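Local coordinates for protein PrgZ (Enterococcus faecalis, PDB 4FAJ) that acts as an extracellular, membrane-anchored pheromone receptor that binds a peptide and probably passes it on for transport into the cell, at residues 253-258 against 270-275; 61-66 against 290-295; 71-76 against 84-89; 133-138 against 213-218; 306-311 against 536-541. One frame throughout, in Å; residues are numbered along the deposited sequence.

Contact 1 of 5, residues 253-258 against 270-275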
# COMPACT_ATOMS: atom_id res chain seq x y z
N TRP A 253 15.01 10.61 9.26
CA TRP A 253 14.41 11.90 8.94
C TRP A 253 13.64 12.46 10.13
O TRP A 253 13.33 11.74 11.10
CB TRP A 253 13.53 11.82 7.67
CG TRP A 253 12.46 10.81 7.71
CD1 TRP A 253 11.16 11.00 8.07
CD2 TRP A 253 12.57 9.43 7.35
NE1 TRP A 253 10.45 9.83 7.97
CE2 TRP A 253 11.30 8.85 7.53
CE3 TRP A 253 13.62 8.63 6.89
CZ2 TRP A 253 11.05 7.50 7.27
CZ3 TRP A 253 13.37 7.29 6.64
CH2 TRP A 253 12.10 6.74 6.82
N THR A 254 13.35 13.76 10.06
CA THR A 254 12.65 14.47 11.13
C THR A 254 11.52 15.33 10.56
O THR A 254 11.70 15.99 9.52
CB THR A 254 13.61 15.39 11.95
OG1 THR A 254 14.64 14.60 12.58
CG2 THR A 254 12.84 16.18 13.01
N ILE A 255 10.37 15.32 11.23
CA ILE A 255 9.27 16.23 10.91
C ILE A 255 9.00 17.09 12.14
O ILE A 255 9.22 16.65 13.26
CB ILE A 255 7.98 15.49 10.43
CG1 ILE A 255 7.33 14.72 11.60
CG2 ILE A 255 8.32 14.55 9.27
CD1 ILE A 255 6.11 13.81 11.20
N SER A 256 8.53 18.31 11.91
CA SER A 256 8.34 19.28 12.99
C SER A 256 6.99 19.96 12.84
O SER A 256 6.49 20.13 11.72
CB SER A 256 9.46 20.33 12.94
OG SER A 256 10.73 19.73 13.09
N LYS A 257 6.40 20.38 13.95
CA LYS A 257 5.07 20.98 13.91
C LYS A 257 4.99 22.14 12.91
O LYS A 257 5.83 23.03 12.92
CB LYS A 257 4.64 21.47 15.30
CG LYS A 257 3.24 22.10 15.28
CD LYS A 257 2.75 22.45 16.68
CE LYS A 257 1.59 23.42 16.62
NZ LYS A 257 0.75 23.41 17.85
N ASN A 258 3.97 22.09 12.06
CA ASN A 258 3.68 23.13 11.07
C ASN A 258 2.74 24.17 11.68
O ASN A 258 1.54 23.94 11.79
CB ASN A 258 3.02 22.50 9.84
CG ASN A 258 2.58 23.52 8.80
OD1 ASN A 258 2.89 24.71 8.89
ND2 ASN A 258 1.88 23.04 7.79
N ASP A 270 6.33 18.66 19.09
CA ASP A 270 7.25 19.65 18.52
C ASP A 270 7.99 19.04 17.34
O ASP A 270 8.17 19.67 16.31
CB ASP A 270 8.28 20.08 19.56
CG ASP A 270 7.66 20.83 20.74
OD1 ASP A 270 6.55 21.39 20.62
OD2 ASP A 270 8.31 20.85 21.81
N LYS A 271 8.44 17.80 17.52
CA LYS A 271 9.03 17.05 16.42
C LYS A 271 9.02 15.56 16.69
O LYS A 271 8.95 15.10 17.84
CB LYS A 271 10.46 17.51 16.10
CG LYS A 271 11.38 17.60 17.28
CD LYS A 271 12.86 17.79 16.85
CE LYS A 271 13.63 16.46 16.96
NZ LYS A 271 14.94 16.41 16.23
N ILE A 272 9.06 14.82 15.59
CA ILE A 272 9.12 13.38 15.61
C ILE A 272 10.26 12.98 14.69
O ILE A 272 10.32 13.43 13.54
CB ILE A 272 7.79 12.74 15.13
CG1 ILE A 272 6.58 13.43 15.77
CG2 ILE A 272 7.78 11.25 15.41
CD1 ILE A 272 5.24 12.93 15.26
N ASN A 273 11.18 12.17 15.22
CA ASN A 273 12.30 11.61 14.46
C ASN A 273 11.96 10.20 13.98
O ASN A 273 11.18 9.50 14.62
CB ASN A 273 13.56 11.57 15.33
CG ASN A 273 13.90 12.93 15.92
OD1 ASN A 273 13.85 13.13 17.14
ND2 ASN A 273 14.21 13.88 15.06
N PHE A 274 12.52 9.79 12.84
CA PHE A 274 12.30 8.44 12.33
C PHE A 274 13.65 7.77 12.04
O PHE A 274 14.57 8.44 11.57
CB PHE A 274 11.44 8.46 11.08
CG PHE A 274 10.04 8.96 11.33
CD1 PHE A 274 9.00 8.07 11.60
CD2 PHE A 274 9.78 10.32 11.35
CE1 PHE A 274 7.72 8.53 11.86
CE2 PHE A 274 8.49 10.79 11.60
CZ PHE A 274 7.46 9.88 11.87
N GLN A 275 13.74 6.48 12.34
CA GLN A 275 14.93 5.67 12.11
C GLN A 275 14.53 4.36 11.43
O GLN A 275 13.66 3.65 11.92
CB GLN A 275 15.62 5.36 13.44
CG GLN A 275 16.68 4.27 13.36
CD GLN A 275 17.92 4.73 12.65
OE1 GLN A 275 18.59 5.66 13.09
NE2 GLN A 275 18.25 4.07 11.53
O HOH W 1 16.29 16.97 13.46

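Contact 2 of 5, residues 61-66 against 290-295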
# COMPACT_ATOMS: atom_id res chain seq x y z
N VAL A 61 8.60 15.19 22.14
CA VAL A 61 9.45 14.67 21.07
C VAL A 61 9.50 13.15 21.17
O VAL A 61 9.39 12.59 22.26
CB VAL A 61 10.88 15.27 21.14
CG1 VAL A 61 11.82 14.55 20.19
CG2 VAL A 61 10.85 16.76 20.85
N ALA A 62 9.65 12.49 20.03
CA ALA A 62 9.76 11.03 20.00
C ALA A 62 10.64 10.62 18.85
O ALA A 62 10.81 11.37 17.88
CB ALA A 62 8.39 10.38 19.85
N THR A 63 11.18 9.41 18.95
CA THR A 63 11.90 8.77 17.86
C THR A 63 11.21 7.44 17.58
O THR A 63 11.15 6.56 18.45
CB THR A 63 13.38 8.56 18.21
OG1 THR A 63 13.97 9.83 18.48
CG2 THR A 63 14.12 7.90 17.06
N LEU A 64 10.67 7.31 16.37
CA LEU A 64 9.90 6.15 15.95
C LEU A 64 10.64 5.42 14.83
O LEU A 64 11.73 5.83 14.44
CB LEU A 64 8.50 6.58 15.48
CG LEU A 64 7.68 7.46 16.45
CD1 LEU A 64 6.34 7.84 15.82
CD2 LEU A 64 7.46 6.78 17.79
N THR A 65 10.06 4.34 14.32
CA THR A 65 10.75 3.50 13.37
C THR A 65 10.03 3.41 12.03
O THR A 65 8.83 3.68 11.93
CB THR A 65 10.98 2.08 13.93
OG1 THR A 65 9.72 1.43 14.12
CG2 THR A 65 11.72 2.14 15.25
N ALA A 66 10.78 2.99 11.02
CA ALA A 66 10.29 2.83 9.66
C ALA A 66 10.96 1.59 9.08
O ALA A 66 12.05 1.21 9.54
CB ALA A 66 10.64 4.07 8.82
N GLY A 290 16.37 3.31 25.71
CA GLY A 290 15.67 4.60 25.59
C GLY A 290 16.07 5.43 24.37
O GLY A 290 15.86 6.65 24.33
N GLN A 291 16.67 4.77 23.38
CA GLN A 291 17.11 5.44 22.14
C GLN A 291 16.07 5.34 21.02
O GLN A 291 16.20 6.00 20.00
CB GLN A 291 18.44 4.86 21.67
CG GLN A 291 19.59 5.10 22.62
CD GLN A 291 19.75 6.57 22.93
OE1 GLN A 291 19.56 6.99 24.07
NE2 GLN A 291 20.08 7.35 21.92
N LEU A 292 15.06 4.50 21.21
CA LEU A 292 13.91 4.44 20.32
C LEU A 292 12.66 4.33 21.19
O LEU A 292 12.70 3.72 22.25
CB LEU A 292 13.99 3.22 19.40
CG LEU A 292 14.90 3.25 18.16
CD1 LEU A 292 14.92 1.87 17.43
CD2 LEU A 292 14.49 4.35 17.19
N ASP A 293 11.56 4.91 20.72
CA ASP A 293 10.29 4.86 21.46
C ASP A 293 9.34 3.77 20.92
O ASP A 293 8.26 3.56 21.44
CB ASP A 293 9.64 6.24 21.45
CG ASP A 293 10.50 7.29 22.15
OD1 ASP A 293 10.94 7.02 23.27
OD2 ASP A 293 10.74 8.39 21.58
N GLU A 294 9.76 3.07 19.87
CA GLU A 294 9.07 1.87 19.42
C GLU A 294 10.09 0.93 18.78
O GLU A 294 11.19 1.36 18.41
CB GLU A 294 7.95 2.20 18.43
CG GLU A 294 8.42 2.69 17.10
CD GLU A 294 7.30 2.97 16.11
OE1 GLU A 294 7.63 3.29 14.95
OE2 GLU A 294 6.11 2.87 16.47
N ALA A 295 9.75 -0.35 18.70
CA ALA A 295 10.59 -1.37 18.10
C ALA A 295 9.73 -2.43 17.45
O ALA A 295 8.86 -3.01 18.10
CB ALA A 295 11.50 -2.00 19.16

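Contact 3 of 5, residues 71-76 against 84-89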
# COMPACT_ATOMS: atom_id res chain seq x y z
N GLN A 71 10.71 6.85 -0.30
CA GLN A 71 10.89 6.64 -1.73
C GLN A 71 10.35 7.80 -2.60
O GLN A 71 10.93 8.10 -3.64
CB GLN A 71 10.20 5.35 -2.16
CG GLN A 71 10.66 4.13 -1.43
CD GLN A 71 12.10 3.81 -1.72
OE1 GLN A 71 12.48 3.68 -2.88
NE2 GLN A 71 12.91 3.67 -0.68
N SER A 72 9.27 8.45 -2.15
CA SER A 72 8.69 9.57 -2.87
C SER A 72 8.17 10.64 -1.90
O SER A 72 7.69 10.33 -0.81
CB SER A 72 7.54 9.08 -3.77
OG SER A 72 6.85 10.16 -4.36
N LEU A 73 8.29 11.90 -2.32
CA LEU A 73 7.69 13.04 -1.62
C LEU A 73 6.58 13.69 -2.46
O LEU A 73 6.17 14.82 -2.18
CB LEU A 73 8.76 14.07 -1.28
CG LEU A 73 9.94 13.60 -0.43
CD1 LEU A 73 10.97 14.72 -0.31
CD2 LEU A 73 9.44 13.17 0.93
N ASP A 74 6.11 12.98 -3.48
CA ASP A 74 5.11 13.50 -4.42
C ASP A 74 3.86 12.63 -4.41
O ASP A 74 3.91 11.45 -4.79
CB ASP A 74 5.71 13.56 -5.83
CG ASP A 74 4.77 14.18 -6.87
OD1 ASP A 74 3.62 14.57 -6.56
OD2 ASP A 74 5.20 14.26 -8.04
N PRO A 75 2.71 13.21 -4.01
CA PRO A 75 1.43 12.49 -4.04
C PRO A 75 1.17 11.71 -5.33
O PRO A 75 0.60 10.62 -5.30
CB PRO A 75 0.40 13.63 -3.92
CG PRO A 75 1.08 14.64 -3.10
CD PRO A 75 2.53 14.60 -3.54
N ALA A 76 1.57 12.27 -6.46
CA ALA A 76 1.33 11.64 -7.75
C ALA A 76 2.12 10.34 -7.92
O ALA A 76 1.67 9.46 -8.64
CB ALA A 76 1.63 12.61 -8.90
N ILE A 84 4.02 6.93 2.08
CA ILE A 84 2.61 7.29 2.28
C ILE A 84 2.32 7.70 3.72
O ILE A 84 1.63 8.69 3.94
CB ILE A 84 1.69 6.18 1.77
CG1 ILE A 84 1.64 6.23 0.24
CG2 ILE A 84 0.28 6.33 2.35
CD1 ILE A 84 0.93 5.05 -0.39
N THR A 85 2.86 6.97 4.70
CA THR A 85 2.80 7.43 6.09
C THR A 85 3.42 8.83 6.31
O THR A 85 2.85 9.67 7.02
CB THR A 85 3.45 6.40 7.05
OG1 THR A 85 2.60 5.25 7.14
CG2 THR A 85 3.63 7.01 8.46
N LEU A 86 4.58 9.09 5.70
CA LEU A 86 5.18 10.41 5.83
C LEU A 86 4.25 11.47 5.23
O LEU A 86 3.98 12.49 5.86
CB LEU A 86 6.53 10.48 5.14
CG LEU A 86 7.16 11.88 5.09
CD1 LEU A 86 7.38 12.43 6.50
CD2 LEU A 86 8.48 11.79 4.31
N LEU A 87 3.77 11.22 4.02
CA LEU A 87 2.89 12.18 3.34
C LEU A 87 1.57 12.38 4.09
O LEU A 87 1.05 13.50 4.14
CB LEU A 87 2.64 11.79 1.87
CG LEU A 87 3.78 12.03 0.87
CD1 LEU A 87 3.37 11.55 -0.55
CD2 LEU A 87 4.22 13.47 0.82
N ALA A 88 1.04 11.32 4.71
CA ALA A 88 -0.18 11.45 5.52
C ALA A 88 0.02 12.38 6.73
O ALA A 88 -0.94 12.92 7.28
CB ALA A 88 -0.69 10.07 5.97
N ASN A 89 1.28 12.59 7.11
CA ASN A 89 1.64 13.41 8.28
C ASN A 89 2.25 14.79 7.98
O ASN A 89 2.11 15.72 8.80
CB ASN A 89 2.53 12.59 9.20
CG ASN A 89 1.77 11.51 9.92
OD1 ASN A 89 1.07 11.79 10.90
ND2 ASN A 89 1.90 10.27 9.47

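Contact 4 of 5, residues 133-138 against 213-218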
# COMPACT_ATOMS: atom_id res chain seq x y z
N ASP A 133 3.61 27.81 3.37
CA ASP A 133 4.04 29.19 3.14
C ASP A 133 2.96 30.23 3.46
O ASP A 133 3.14 31.41 3.16
CB ASP A 133 4.56 29.39 1.70
CG ASP A 133 3.49 29.18 0.63
OD1 ASP A 133 2.29 29.06 0.97
OD2 ASP A 133 3.86 29.12 -0.57
N GLY A 134 1.84 29.80 4.04
CA GLY A 134 0.81 30.73 4.48
C GLY A 134 -0.27 31.03 3.45
O GLY A 134 -1.27 31.68 3.79
N THR A 135 -0.09 30.56 2.22
CA THR A 135 -1.04 30.86 1.15
C THR A 135 -2.21 29.89 1.17
O THR A 135 -2.09 28.76 1.67
CB THR A 135 -0.37 30.85 -0.25
OG1 THR A 135 0.14 29.55 -0.55
CG2 THR A 135 0.76 31.89 -0.31
N GLN A 136 -3.35 30.33 0.64
CA GLN A 136 -4.59 29.55 0.70
C GLN A 136 -4.55 28.36 -0.26
O GLN A 136 -3.97 28.45 -1.34
CB GLN A 136 -5.82 30.42 0.40
CG GLN A 136 -6.19 31.42 1.53
CD GLN A 136 -6.80 30.74 2.78
OE1 GLN A 136 -7.54 29.74 2.68
NE2 GLN A 136 -6.51 31.30 3.96
N ILE A 137 -5.15 27.25 0.17
CA ILE A 137 -5.30 26.09 -0.69
C ILE A 137 -6.59 26.29 -1.45
O ILE A 137 -7.65 26.50 -0.84
CB ILE A 137 -5.40 24.78 0.13
CG1 ILE A 137 -4.13 24.56 0.96
CG2 ILE A 137 -5.61 23.59 -0.81
CD1 ILE A 137 -4.26 23.41 1.96
N THR A 138 -6.51 26.25 -2.78
CA THR A 138 -7.68 26.54 -3.62
C THR A 138 -8.20 25.29 -4.31
O THR A 138 -7.50 24.28 -4.42
CB THR A 138 -7.37 27.58 -4.72
OG1 THR A 138 -6.48 27.00 -5.68
CG2 THR A 138 -6.74 28.87 -4.15
N PRO A 213 -3.76 17.55 -2.70
CA PRO A 213 -3.40 18.64 -3.60
C PRO A 213 -1.88 18.81 -3.66
O PRO A 213 -1.17 18.35 -2.76
CB PRO A 213 -4.04 19.86 -2.95
CG PRO A 213 -4.02 19.55 -1.47
CD PRO A 213 -4.12 18.04 -1.36
N VAL A 214 -1.41 19.47 -4.70
CA VAL A 214 -0.07 20.03 -4.71
C VAL A 214 -0.23 21.49 -5.08
O VAL A 214 -1.19 21.86 -5.77
CB VAL A 214 0.88 19.31 -5.69
CG1 VAL A 214 1.25 17.93 -5.14
CG2 VAL A 214 0.28 19.21 -7.07
N GLN A 215 0.71 22.31 -4.63
CA GLN A 215 0.61 23.75 -4.80
C GLN A 215 0.99 24.13 -6.23
O GLN A 215 2.07 23.79 -6.70
CB GLN A 215 1.52 24.48 -3.82
CG GLN A 215 1.25 25.98 -3.73
CD GLN A 215 2.43 26.75 -3.18
OE1 GLN A 215 3.54 26.65 -3.70
NE2 GLN A 215 2.19 27.53 -2.14
N GLN A 216 0.09 24.83 -6.93
CA GLN A 216 0.35 25.20 -8.32
C GLN A 216 1.66 25.98 -8.49
O GLN A 216 2.41 25.71 -9.42
CB GLN A 216 -0.81 26.02 -8.89
CG GLN A 216 -2.03 25.21 -9.25
CD GLN A 216 -3.21 26.10 -9.57
OE1 GLN A 216 -3.90 26.58 -8.66
NE2 GLN A 216 -3.43 26.36 -10.85
N LYS A 217 1.92 26.94 -7.60
CA LYS A 217 3.13 27.76 -7.66
C LYS A 217 4.41 26.91 -7.57
O LYS A 217 5.35 27.09 -8.35
CB LYS A 217 3.11 28.81 -6.55
CG LYS A 217 4.35 29.69 -6.44
CD LYS A 217 4.07 30.94 -5.58
CE LYS A 217 5.35 31.62 -5.14
NZ LYS A 217 6.02 30.84 -4.05
N ALA A 218 4.43 25.99 -6.61
CA ALA A 218 5.55 25.05 -6.44
C ALA A 218 5.74 24.13 -7.65
O ALA A 218 6.88 23.88 -8.06
CB ALA A 218 5.36 24.20 -5.18

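Contact 5 of 5, residues 306-311 against 536-541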
# COMPACT_ATOMS: atom_id res chain seq x y z
N LYS A 306 6.32 -11.18 23.81
CA LYS A 306 4.88 -11.37 23.67
C LYS A 306 4.08 -10.98 24.93
O LYS A 306 2.97 -10.44 24.82
CB LYS A 306 4.62 -12.86 23.34
CG LYS A 306 3.34 -13.13 22.60
CD LYS A 306 3.40 -14.47 21.86
CE LYS A 306 3.92 -14.31 20.42
NZ LYS A 306 3.50 -15.47 19.59
N LYS A 307 4.63 -11.25 26.10
CA LYS A 307 3.94 -10.99 27.36
C LYS A 307 4.32 -9.66 28.01
O LYS A 307 3.93 -9.40 29.15
CB LYS A 307 4.19 -12.14 28.36
CG LYS A 307 3.30 -13.35 28.16
CD LYS A 307 3.68 -14.14 26.92
CE LYS A 307 3.17 -15.58 26.99
NZ LYS A 307 1.71 -15.64 27.33
N ASP A 308 5.09 -8.83 27.31
CA ASP A 308 5.51 -7.54 27.85
C ASP A 308 4.32 -6.59 27.89
O ASP A 308 3.45 -6.62 27.02
CB ASP A 308 6.63 -6.95 26.99
CG ASP A 308 7.33 -5.79 27.66
OD1 ASP A 308 8.43 -6.00 28.19
OD2 ASP A 308 6.79 -4.66 27.64
N LYS A 309 4.30 -5.72 28.90
CA LYS A 309 3.22 -4.75 29.05
C LYS A 309 3.16 -3.76 27.89
O LYS A 309 2.12 -3.20 27.62
CB LYS A 309 3.33 -4.00 30.38
CG LYS A 309 4.55 -3.11 30.50
CD LYS A 309 4.65 -2.45 31.87
CE LYS A 309 5.85 -1.50 31.90
NZ LYS A 309 7.12 -2.17 31.52
N GLU A 310 4.29 -3.56 27.19
CA GLU A 310 4.36 -2.61 26.09
C GLU A 310 4.25 -3.26 24.70
O GLU A 310 4.39 -2.58 23.69
CB GLU A 310 5.63 -1.77 26.23
CG GLU A 310 5.52 -0.76 27.37
CD GLU A 310 6.78 0.04 27.64
OE1 GLU A 310 7.89 -0.43 27.30
OE2 GLU A 310 6.65 1.14 28.20
N TYR A 311 3.97 -4.56 24.66
CA TYR A 311 3.76 -5.32 23.42
C TYR A 311 2.35 -5.12 22.87
O TYR A 311 1.38 -5.09 23.63
CB TYR A 311 3.97 -6.82 23.70
CG TYR A 311 3.79 -7.74 22.48
CD1 TYR A 311 2.55 -8.33 22.19
CD2 TYR A 311 4.86 -8.02 21.64
CE1 TYR A 311 2.39 -9.18 21.08
CE2 TYR A 311 4.71 -8.87 20.53
CZ TYR A 311 3.48 -9.44 20.26
OH TYR A 311 3.36 -10.28 19.15
N ALA A 536 3.54 -6.27 14.89
CA ALA A 536 3.85 -6.43 16.31
C ALA A 536 5.01 -5.54 16.67
O ALA A 536 5.95 -5.38 15.89
CB ALA A 536 4.18 -7.87 16.66
N LYS A 537 4.94 -4.99 17.87
CA LYS A 537 5.93 -4.02 18.29
C LYS A 537 5.88 -3.76 19.78
O LYS A 537 4.87 -4.04 20.42
CB LYS A 537 5.70 -2.69 17.55
CG LYS A 537 4.40 -1.98 17.90
CD LYS A 537 4.19 -0.81 16.96
CE LYS A 537 3.01 0.04 17.35
NZ LYS A 537 3.02 1.31 16.53
N LEU A 538 6.97 -3.20 20.31
CA LEU A 538 6.97 -2.58 21.61
C LEU A 538 6.72 -1.11 21.39
O LEU A 538 7.20 -0.54 20.42
CB LEU A 538 8.32 -2.78 22.29
CG LEU A 538 8.75 -4.22 22.52
CD1 LEU A 538 10.20 -4.28 23.03
CD2 LEU A 538 7.78 -4.91 23.48
N GLU A 539 5.98 -0.47 22.29
CA GLU A 539 5.81 0.98 22.23
C GLU A 539 5.81 1.56 23.64
O GLU A 539 5.15 1.03 24.52
CB GLU A 539 4.53 1.35 21.47
CG GLU A 539 4.32 2.84 21.32
CD GLU A 539 3.33 3.18 20.22
OE1 GLU A 539 3.67 2.99 19.04
OE2 GLU A 539 2.21 3.64 20.55
N LYS A 540 6.57 2.62 23.84
CA LYS A 540 6.72 3.17 25.19
C LYS A 540 5.35 3.65 25.66
O LYS A 540 4.57 4.21 24.88
CB LYS A 540 7.74 4.32 25.22
CG LYS A 540 9.17 3.93 24.80
CD LYS A 540 9.91 3.17 25.89
CE LYS A 540 11.34 2.82 25.45
NZ LYS A 540 12.12 2.15 26.52
N SER A 541 5.07 3.42 26.95
CA SER A 541 3.79 3.77 27.58
C SER A 541 3.47 5.26 27.47
O SER A 541 2.31 5.64 27.36
CB SER A 541 3.82 3.38 29.06
OG SER A 541 4.20 2.03 29.23
O HOH W 2 10.47 0.55 28.20

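Contact 1 of 5, residues 253-258 against 270-275
Five backbone hydrogen bonds join the antiparallel strands 253-257 and 271-275, the two arms of a hairpin whose long loop holds the zinc ligands Asp263 and Asp266. Trp253 with Phe274 and Ile255 with Ile272 are hydrogen-bonded pairs; Thr254 with Asn273 and Ser256 with Lys271 are non-hydrogen-bonded ones. The straightest bond runs from Ile255 N to Ile272 O (3.0 Å, 170°), nearly along the C=O axis. A fifth, from Lys257 N, meets Asp270 O from above its carbonyl plane.

The apolar contacts are led by Trp253, whose CG takes the crowded position between backbone N and carbonyl carbon (chi1 56°). Phe274 CB lies over a face of the five-membered ring of Trp253, a CH-pi contact 3.7 Å from the ring centroid, while the phenyl plane is nearly parallel to the indole but slid until the rings barely overlap. Ile255 CD1 reaches the phenyl edge, 3.9 Å from Phe274 CE2.

On the face of Thr254, Ser256 and Lys271, a water binds Thr254 OG1 at 3.0 Å and Lys271 NZ weakly, and Ser256 OG bonds to Thr242.

Strands 239-243 and 61-66 flank the pair, and helix 81-90 packs on Trp253 and Ile255.

Contact 2 of 5, residues 61-66 against 290-295
Two acidic side chains pointing toward strand 61-66 organise this crossing, in which the touching backbones run 66° apart. Asp293 sets its CG beside the backbone N, anti to the carbonyl carbon (chi1 -62°), and from there OD2 offers its anti lone pair to Thr63 N at 2.9 Å. The same residue is held a second time by its own backbone, Asp293 N donating to Thr63 O at 2.8 Å nearly along the C=O axis. Thr63 is thus gripped through both backbone polar atoms. Glu294 takes the crowded first torsion (chi1 69°) and then runs out extended, crossing the Leu64 side chain at about a right angle and bringing OE1 to Thr65. Glu294 OE1 accepts twice: Thr65 N lies on its anti lone pair at 2.7 Å, and Thr65 OG1 comes from above the carboxylate plane at 2.9 Å.

Strand 61-66 is an outermost strand of its mixed sheet, bonded on its other side to strand 271-276, and the carboxylates of the incoming segment serve the amides of Thr63 and Thr65 as a further strand otherwise might. That segment leaves helix 280-288 through a Schellman motif at Gly290.

Apolar tips pack beside the polar grip. Leu292 crosses Thr63 at about a right angle, its CD2 3.6 Å from Thr63 CG2, while its CD1 lies 3.9 Å from Thr65 CG2. Asp293 OD1 forms a salt bridge with Lys542; Glu294 OE2 has a weak, long ion pair with Lys537 and lies close to Glu539 OE1, a neighbour that could raise the glutamate's proton affinity.

Contact 3 of 5, residues 71-76 against 84-89
A loop built of two successive side-chain turns, an ST turn at Ser72 and an Asx turn at Asp74, is laid here against the helix that soon follows it, 81-90. The contact is buried and made by leucine methyls against loop backbone and Leu73, with no hydrogen bond across it. Leu87 does most of the work: its CG sits beside the backbone N (chi1 -75°), and its two methyls reach different parts of the loop backbone. CD2 lies 3.8 Å from Leu73 O, and CD1 lies 3.9 Å from Pro75 N, so the fork spans the peptide units on either side of Asp74. One residue earlier, Leu86 turns its CG anti to the backbone N (chi1 174°) and meets Leu73 obliquely, methyl against methyl, CD2 to CD2 at 3.8 Å.

What gives the loop its shape lies behind this first shell. Ser72 OG, anti to its backbone N, accepts from Asp74 N at 3.0 Å along a nearly straight bond, and Asp74 OD1 accepts from Ala76 N at 3.1 Å, met from well above the carboxylate plane. Farther out, Asp74 OD2 makes a salt bridge with Arg148, which ties the turn to helix 139-150. Ser83 OG bonds to the backbone N of both Gln71 and Ser72, tying the loop's start to helix 81-90. On the helix, Ile84 packs against an apolar side chain of the bound peptide.

The helical turn that carries Leu86 and Leu87 is braced by Asn89, whose ND2 donates to Thr85 O at 2.7 Å, with the oxygen close to the plane of the Asn89 amide.

Contact 4 of 5, residues 133-138 against 213-218
The start of helix 216-222, with Gln215 at its N-cap, meets here an Asx turn in the loop that leads to helix 139-150. One amide serves both elements. Gln215 OE1 accepts from Ala218 N at 3.1 Å, a weak capping bond, while NE2 reaches the other way and donates to Asp133 OD2 at 2.8 Å. The glutamine gets there with CG anti to its backbone N (chi1 -167°) and the chain extended beyond, so that it and Asp133 come tip to tip, their flat groups 34° apart. Asp133 OD2 lies in the amide plane of the glutamine, although the bond arrives from above the carboxylate plane.

The second carboxylate oxygen fixes the rotation of the acid. Asp133 OD1 accepts from Thr135 OG1 on its syn lone pair at 2.7 Å, and from Thr135 N at 3.1 Å, the bond that defines the Asx turn. Gln215 NE2 also gives a weak hydrogen bond to Thr135 OG1 at 3.3 Å. Lys217 NZ stays 4.4 Å from Asp133 OD2, beyond a salt bridge but near enough that it may steady the negative charge.

Beside this polar cluster Ile137 and Pro213 make loose apolar contact, and both pack on Phe142 of helix 139-150. Asp141 of that helix accepts from Thr138 N, at the helix's own N-cap, and from Gln216 N, so one carboxylate joins the beginnings of two helices.

Contact 5 of 5, residues 306-311 against 536-541
Glu310 OE2 is gripped twice, both times by Ser541. The hydroxyl OG donates at 2.8 Å onto the anti lone pair of Glu310 OE2, and Ser541 N donates at 3.0 Å from well above the carboxylate plane. The glutamate reaches them with CG beside its backbone N (chi1 -73°) and an extended chain that passes alongside the backbone of Glu539. Its other oxygen is engaged as well: Glu310 OE1 bonds to Tyr287 OH and accepts from a water at 2.9 Å, which in turn accepts from Lys540 NZ, the lysine itself being held by Tyr287 O and by a cation-pi contact with that tyrosine's ring. Such company would be expected to keep the acid ionised.

The backbone of the same residue adds a further bond, Glu539 N to Glu310 O at 3.0 Å, in the carbonyl plane. Glu310 is presented by a type I turn from Asp308 to Tyr311, reinforced as an Asx turn in which Glu310 N donates to Asp308 OD2 at 2.8 Å. Right after the turn, Tyr311 and Leu538 form an antiparallel non-hydrogen-bonded pair, the point where strand 311-324 joins its neighbour.

Tyr311 holds CG anti to its backbone N (chi1 -180°), which carries the ring along the adjacent strand until OH lies 3.6 Å from Ala536 CB. Lys306 CA stands over the centre of one ring face. The tyrosine side chain is about 8 Å from a bound zinc ion.

Strand 528-539 runs here between two antiparallel partners in a large mixed sheet, strand 311-324 and strand 294-297, and Leu297 of the latter packs on both Tyr311 and Leu538.

How the contacts relate
Contacts 1, 2 and 5 form one continuous path across two sheets. Strand 271-276 of contact 1 bonds to strand 61-66 of contact 2 (Asn273 N to Ala62 O, 2.8 Å), and the segment 290-295 passes into the large sheet through Ala295 O and Leu538 N of contact 5, 2.9 Å apart. Contact 3 packs against contact 1, where Leu86 CD1 meets Ile255 CG2 at 3.6 Å, and its Ile84 packs on the bound peptide. Contact 4 touches contact 3 through Val214 CG1, 3.9 Å from Pro75 CG, and lies farthest from contact 5: the two centres are about 41 Å apart.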